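Local coordinates for FHA domain-containing protein DDL (Arabidopsis thaliana, PDB 3VPY) that probably recognises a phosphothreonine on the partner protein Dicer-like1 through the binding cleft of its forkhead-associated domain, at residues S57-M70 with Q82-T96. Sequence-based numbering, arbitrary orientation.
Sequences SCSKQHAVIQYREM and QVKPYIMDLGSTNKT
Gln82 and selenomethionine Met70 open the hydrogen-bonded pairing of two antiparallel strands, each one's backbone N donating to the other's O. Val83 lays CG1 against Tyr67 CB at 3.7 Å, and two residues on, Pro85 CB reaches CE1 of the same tyrosine at 3.4 Å. Tyr86, on the opposite face, buries more surface in this contact than any other residue. Its side chain crosses that of Arg68 at about a right angle, guanidinium and ring planes 64° apart, with Arg68 CZ 4.5 Å from the ring centroid in a cation-pi contact. Arg68 CD also lies over the ring; the bend at chi3 (67°) turns the chain beyond it, where NE forms a salt bridge with Glu9. Met70 CG touches Tyr86 OH. Ile87 then packs CG1 on Ile65 CG1, and Met88 exchanges two backbone bonds with Val64.

Asp89, paired with Ala63, is the last strand residue. Its OD1 accepts Ser92 OG (2.6 Å) on the syn lone pair and Thr96 OG1 (2.8 Å) on the anti one; OD2 takes Ser92 N, an Asx motif. Replacing Asp89 by an alanine removes the carboxylate that both hydroxyls and Ser92 N share, and is likely to leave the Ser92 side chain freer to turn away from His62. Leu90 N donates to His62 O, one step past the strand. Ser92 CB sits over the centre of the His62 imidazole, 3.5 Å from its centroid, and Thr96 OG1 meets ND1 at the ring edge in a weak bond. Waters link Ser59 OG to Thr93 N and Asn94 N.

The hairpin 63-73/79-89 lies between strands 39-43 and 109-110 of its sheet, with a classic bulge at His62 and Ala63 opposite Phe42; Ala63 and Ile87 face strand 116-119 of the second sheet, as in the FHA beta sandwich.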
loop_
_atom_site.group_PDB
_atom_site.type_symbol
_atom_site.label_atom_id
_atom_site.label_comp_id
_atom_site.label_asym_id
_atom_site.label_seq_id
_atom_site.Cartn_x
_atom_site.Cartn_y
_atom_site.Cartn_z
ATOM N N SER A 57 2.451 -18.350 -8.234
ATOM C CA SER A 57 1.025 -18.331 -7.812
ATOM C C SER A 57 0.370 -16.985 -8.091
ATOM O O SER A 57 -0.854 -16.833 -7.959
ATOM C CB SER A 57 0.875 -18.689 -6.333
ATOM O OG SER A 57 1.507 -17.738 -5.513
ATOM N N CYS A 58 1.176 -15.994 -8.434
ATOM C CA CYS A 58 0.669 -14.625 -8.618
ATOM C C CYS A 58 0.110 -14.370 -10.012
ATOM O O CYS A 58 0.618 -14.877 -10.998
ATOM C CB CYS A 58 1.776 -13.620 -8.354
ATOM S SG CYS A 58 2.296 -13.640 -6.609
ATOM N N SER A 59 -0.924 -13.541 -10.092
ATOM C CA SER A 59 -1.548 -13.224 -11.387
ATOM C C SER A 59 -0.730 -12.157 -12.119
ATOM O O SER A 59 0.085 -11.454 -11.496
ATOM C CB SER A 59 -2.987 -12.742 -11.152
ATOM O OG SER A 59 -3.752 -13.719 -10.415
ATOM N N LYS A 60 -0.922 -12.051 -13.438
ATOM C CA LYS A 60 -0.203 -11.073 -14.265
ATOM C C LYS A 60 -0.357 -9.642 -13.738
ATOM O O LYS A 60 0.613 -8.876 -13.619
ATOM C CB LYS A 60 -0.707 -11.173 -15.703
ATOM C CG LYS A 60 -0.210 -12.413 -16.442
ATOM C CD LYS A 60 -0.890 -12.543 -17.785
ATOM C CE LYS A 60 -0.026 -12.012 -18.884
ATOM N NZ LYS A 60 -0.475 -12.604 -20.169
ATOM N N GLN A 61 -1.599 -9.300 -13.409
ATOM C CA GLN A 61 -1.941 -8.070 -12.695
ATOM C C GLN A 61 -2.750 -8.478 -11.460
ATOM O O GLN A 61 -3.914 -8.910 -11.564
ATOM C CB GLN A 61 -2.761 -7.131 -13.596
ATOM C CG GLN A 61 -2.050 -6.716 -14.882
ATOM C CD GLN A 61 -2.860 -5.727 -15.707
ATOM O OE1 GLN A 61 -3.385 -4.757 -15.173
ATOM N NE2 GLN A 61 -2.930 -5.955 -17.018
ATOM N N HIS A 62 -2.118 -8.370 -10.299
ATOM C CA HIS A 62 -2.602 -9.052 -9.111
ATOM C C HIS A 62 -3.350 -8.095 -8.202
ATOM O O HIS A 62 -4.478 -8.368 -7.816
ATOM C CB HIS A 62 -1.430 -9.673 -8.342
ATOM C CG HIS A 62 -1.825 -10.792 -7.436
ATOM N ND1 HIS A 62 -2.444 -10.617 -6.218
ATOM C CD2 HIS A 62 -1.673 -12.129 -7.589
ATOM C CE1 HIS A 62 -2.643 -11.797 -5.655
ATOM N NE2 HIS A 62 -2.186 -12.728 -6.468
ATOM N N ALA A 63 -2.717 -6.980 -7.852
ATOM C CA ALA A 63 -3.301 -6.036 -6.885
ATOM C C ALA A 63 -2.723 -4.662 -7.161
ATOM O O ALA A 63 -1.636 -4.543 -7.745
ATOM C CB ALA A 63 -2.971 -6.448 -5.477
ATOM N N VAL A 64 -3.440 -3.622 -6.737
ATOM C CA VAL A 64 -2.886 -2.269 -6.759
ATOM C C VAL A 64 -2.890 -1.674 -5.337
ATOM O O VAL A 64 -3.761 -1.991 -4.528
ATOM C CB VAL A 64 -3.649 -1.355 -7.779
ATOM C CG1 VAL A 64 -5.127 -1.128 -7.383
ATOM C CG2 VAL A 64 -2.948 -0.038 -7.958
ATOM N N ILE A 65 -1.886 -0.872 -5.024
ATOM C CA ILE A 65 -1.999 0.043 -3.882
ATOM C C ILE A 65 -2.261 1.422 -4.468
ATOM O O ILE A 65 -1.446 1.945 -5.250
ATOM C CB ILE A 65 -0.761 0.020 -2.955
ATOM C CG1 ILE A 65 -0.731 -1.320 -2.207
ATOM C CG2 ILE A 65 -0.825 1.196 -1.953
ATOM C CD1 ILE A 65 0.497 -1.590 -1.330
ATOM N N GLN A 66 -3.437 1.958 -4.122
ATOM C CA GLN A 66 -3.955 3.186 -4.687
ATOM C C GLN A 66 -4.003 4.225 -3.589
ATOM O O GLN A 66 -4.628 3.974 -2.548
ATOM C CB GLN A 66 -5.380 2.951 -5.198
ATOM C CG GLN A 66 -6.043 4.226 -5.700
ATOM C CD GLN A 66 -5.431 4.706 -7.000
ATOM O OE1 GLN A 66 -5.443 3.980 -8.002
ATOM N NE2 GLN A 66 -4.881 5.919 -6.994
ATOM N N TYR A 67 -3.320 5.350 -3.796
ATOM C CA TYR A 67 -3.438 6.503 -2.898
ATOM C C TYR A 67 -4.677 7.303 -3.244
ATOM O O TYR A 67 -4.942 7.532 -4.409
ATOM C CB TYR A 67 -2.148 7.365 -2.920
ATOM C CG TYR A 67 -1.033 6.641 -2.225
ATOM C CD1 TYR A 67 -0.952 6.635 -0.839
ATOM C CD2 TYR A 67 -0.099 5.897 -2.944
ATOM C CE1 TYR A 67 0.023 5.910 -0.173
ATOM C CE2 TYR A 67 0.899 5.172 -2.282
ATOM C CZ TYR A 67 0.956 5.197 -0.899
ATOM O OH TYR A 67 1.925 4.464 -0.244
ATOM N N ARG A 68 -5.446 7.663 -2.213
ATOM C CA ARG A 68 -6.714 8.384 -2.329
ATOM C C ARG A 68 -6.785 9.543 -1.337
ATOM O O ARG A 68 -6.475 9.379 -0.139
ATOM C CB ARG A 68 -7.888 7.420 -2.072
ATOM C CG ARG A 68 -8.010 6.290 -3.103
ATOM C CD ARG A 68 -8.976 5.218 -2.602
ATOM N NE ARG A 68 -10.342 5.747 -2.534
ATOM C CZ ARG A 68 -11.290 5.321 -1.698
ATOM N NH1 ARG A 68 -11.039 4.366 -0.816
ATOM N NH2 ARG A 68 -12.490 5.889 -1.708
ATOM N N GLU A 69 -7.195 10.708 -1.838
ATOM C CA GLU A 69 -7.411 11.872 -0.985
ATOM C C GLU A 69 -8.784 11.764 -0.345
ATOM O O GLU A 69 -9.814 11.707 -1.051
ATOM C CB GLU A 69 -7.288 13.162 -1.807
ATOM C CG GLU A 69 -7.196 14.428 -0.982
ATOM C CD GLU A 69 -7.054 15.666 -1.865
ATOM O OE1 GLU A 69 -8.018 16.010 -2.580
ATOM O OE2 GLU A 69 -5.974 16.283 -1.842
HETATM N N MSE A 70 -8.802 11.738 0.990
HETATM C CA MSE A 70 -10.056 11.608 1.761
HETATM C C MSE A 70 -10.136 12.703 2.807
HETATM O O MSE A 70 -9.155 13.381 3.072
HETATM C CB MSE A 70 -10.065 10.267 2.498
HETATM C CG MSE A 70 -9.676 9.073 1.654
HETATM SE SE MSE A 70 -11.020 8.703 0.288
HETATM C CE MSE A 70 -12.415 7.957 1.436
ATOM N N GLN A 82 -6.473 14.188 3.821
ATOM C CA GLN A 82 -5.222 13.469 3.832
ATOM C C GLN A 82 -5.211 12.527 2.648
ATOM O O GLN A 82 -6.261 12.201 2.101
ATOM C CB GLN A 82 -5.099 12.675 5.124
ATOM C CG GLN A 82 -6.287 11.770 5.365
ATOM C CD GLN A 82 -6.290 11.165 6.745
ATOM O OE1 GLN A 82 -5.235 10.932 7.334
ATOM N NE2 GLN A 82 -7.484 10.893 7.266
ATOM N N VAL A 83 -4.022 12.109 2.241
ATOM C CA VAL A 83 -3.896 11.108 1.193
ATOM C C VAL A 83 -3.379 9.826 1.828
ATOM O O VAL A 83 -2.275 9.811 2.410
ATOM C CB VAL A 83 -2.938 11.570 0.090
ATOM C CG1 VAL A 83 -2.701 10.453 -0.931
ATOM C CG2 VAL A 83 -3.487 12.828 -0.592
ATOM N N LYS A 84 -4.136 8.743 1.648
ATOM C CA LYS A 84 -3.864 7.487 2.341
ATOM C C LYS A 84 -3.828 6.312 1.391
ATOM O O LYS A 84 -4.464 6.359 0.336
ATOM C CB LYS A 84 -4.937 7.230 3.404
ATOM C CG LYS A 84 -4.988 8.334 4.447
ATOM C CD LYS A 84 -5.876 7.950 5.608
ATOM C CE LYS A 84 -7.335 7.943 5.177
ATOM N NZ LYS A 84 -8.225 7.427 6.259
ATOM N N PRO A 85 -3.072 5.257 1.754
ATOM C CA PRO A 85 -2.946 4.065 0.910
ATOM C C PRO A 85 -4.122 3.117 1.070
ATOM O O PRO A 85 -4.554 2.869 2.197
ATOM C CB PRO A 85 -1.676 3.387 1.435
ATOM C CG PRO A 85 -1.629 3.770 2.897
ATOM C CD PRO A 85 -2.263 5.157 2.992
ATOM N N TYR A 86 -4.618 2.603 -0.063
ATOM C CA TYR A 86 -5.654 1.545 -0.098
ATOM C C TYR A 86 -5.201 0.428 -1.014
ATOM O O TYR A 86 -4.643 0.701 -2.076
ATOM C CB TYR A 86 -6.983 2.102 -0.648
ATOM C CG TYR A 86 -7.545 3.117 0.283
ATOM C CD1 TYR A 86 -8.620 2.812 1.126
ATOM C CD2 TYR A 86 -6.993 4.407 0.342
ATOM C CE1 TYR A 86 -9.110 3.782 2.032
ATOM C CE2 TYR A 86 -7.463 5.361 1.220
ATOM C CZ TYR A 86 -8.514 5.045 2.067
ATOM O OH TYR A 86 -8.948 6.014 2.925
ATOM N N ILE A 87 -5.426 -0.815 -0.628
ATOM C CA ILE A 87 -5.075 -1.919 -1.534
ATOM C C ILE A 87 -6.350 -2.430 -2.206
ATOM O O ILE A 87 -7.425 -2.394 -1.601
ATOM C CB ILE A 87 -4.311 -3.056 -0.794
ATOM C CG1 ILE A 87 -3.721 -4.073 -1.774
ATOM C CG2 ILE A 87 -5.220 -3.756 0.243
ATOM C CD1 ILE A 87 -2.653 -4.931 -1.156
HETATM N N MSE A 88 -6.228 -2.905 -3.447
HETATM C CA MSE A 88 -7.353 -3.529 -4.129
HETATM C C MSE A 88 -6.842 -4.742 -4.898
HETATM O O MSE A 88 -5.902 -4.627 -5.699
HETATM C CB MSE A 88 -8.051 -2.542 -5.082
HETATM C CG MSE A 88 -9.206 -3.187 -5.792
HETATM SE SE MSE A 88 -10.221 -1.965 -6.939
HETATM C CE MSE A 88 -11.345 -1.067 -5.667
ATOM N N ASP A 89 -7.441 -5.897 -4.625
ATOM C CA ASP A 89 -7.127 -7.097 -5.380
ATOM C C ASP A 89 -7.901 -7.077 -6.698
ATOM O O ASP A 89 -9.084 -6.722 -6.737
ATOM C CB ASP A 89 -7.445 -8.346 -4.586
ATOM C CG ASP A 89 -7.221 -9.599 -5.383
ATOM O OD1 ASP A 89 -6.119 -10.170 -5.277
ATOM O OD2 ASP A 89 -8.110 -10.000 -6.144
ATOM N N LEU A 90 -7.244 -7.497 -7.776
ATOM C CA LEU A 90 -7.841 -7.348 -9.102
ATOM C C LEU A 90 -8.500 -8.633 -9.576
ATOM O O LEU A 90 -8.513 -8.927 -10.786
ATOM C CB LEU A 90 -6.801 -6.846 -10.123
ATOM C CG LEU A 90 -6.091 -5.547 -9.713
ATOM C CD1 LEU A 90 -4.969 -5.188 -10.672
ATOM C CD2 LEU A 90 -7.084 -4.406 -9.668
ATOM N N GLY A 91 -9.061 -9.386 -8.636
ATOM C CA GLY A 91 -9.682 -10.676 -8.950
ATOM C C GLY A 91 -8.709 -11.811 -9.218
ATOM O O GLY A 91 -8.925 -12.647 -10.121
ATOM N N SER A 92 -7.637 -11.840 -8.437
ATOM C CA SER A 92 -6.601 -12.853 -8.580
ATOM C C SER A 92 -7.122 -14.221 -8.144
ATOM O O SER A 92 -7.915 -14.316 -7.219
ATOM C CB SER A 92 -5.388 -12.448 -7.741
ATOM O OG SER A 92 -5.692 -12.547 -6.360
ATOM N N THR A 93 -6.667 -15.280 -8.802
ATOM C CA THR A 93 -7.089 -16.603 -8.400
ATOM C C THR A 93 -6.674 -16.911 -6.959
ATOM O O THR A 93 -7.448 -17.456 -6.179
ATOM C CB THR A 93 -6.560 -17.654 -9.384
ATOM O OG1 THR A 93 -7.322 -17.525 -10.589
ATOM C CG2 THR A 93 -6.777 -19.060 -8.846
ATOM N N ASN A 94 -5.451 -16.550 -6.613
ATOM C CA ASN A 94 -4.860 -16.970 -5.349
ATOM C C ASN A 94 -4.901 -15.920 -4.242
ATOM O O ASN A 94 -4.372 -16.145 -3.161
ATOM C CB ASN A 94 -3.447 -17.525 -5.617
ATOM C CG ASN A 94 -3.521 -18.779 -6.464
ATOM O OD1 ASN A 94 -2.779 -18.968 -7.449
ATOM N ND2 ASN A 94 -4.475 -19.616 -6.122
ATOM N N LYS A 95 -5.547 -14.784 -4.529
ATOM C CA LYS A 95 -5.946 -13.817 -3.494
ATOM C C LYS A 95 -4.837 -12.881 -3.024
ATOM O O LYS A 95 -3.646 -13.086 -3.314
ATOM C CB LYS A 95 -6.596 -14.514 -2.278
ATOM C CG LYS A 95 -7.721 -15.519 -2.628
ATOM C CD LYS A 95 -8.499 -15.925 -1.404
ATOM C CE LYS A 95 -9.477 -17.067 -1.694
ATOM N NZ LYS A 95 -9.794 -17.796 -0.438
ATOM N N THR A 96 -5.246 -11.838 -2.309
ATOM C CA THR A 96 -4.322 -10.927 -1.658
ATOM C C THR A 96 -4.674 -10.931 -0.186
ATOM O O THR A 96 -5.855 -10.845 0.155
ATOM C CB THR A 96 -4.472 -9.495 -2.215
ATOM O OG1 THR A 96 -4.055 -9.487 -3.588
ATOM C CG2 THR A 96 -3.609 -8.477 -1.429
HETATM O O HOH W 1 -3.221 -15.512 -8.240
HETATM O O HOH W 2 -5.740 -14.963 -11.572
HETATM O O HOH W 3 -6.069 -10.595 -11.774
#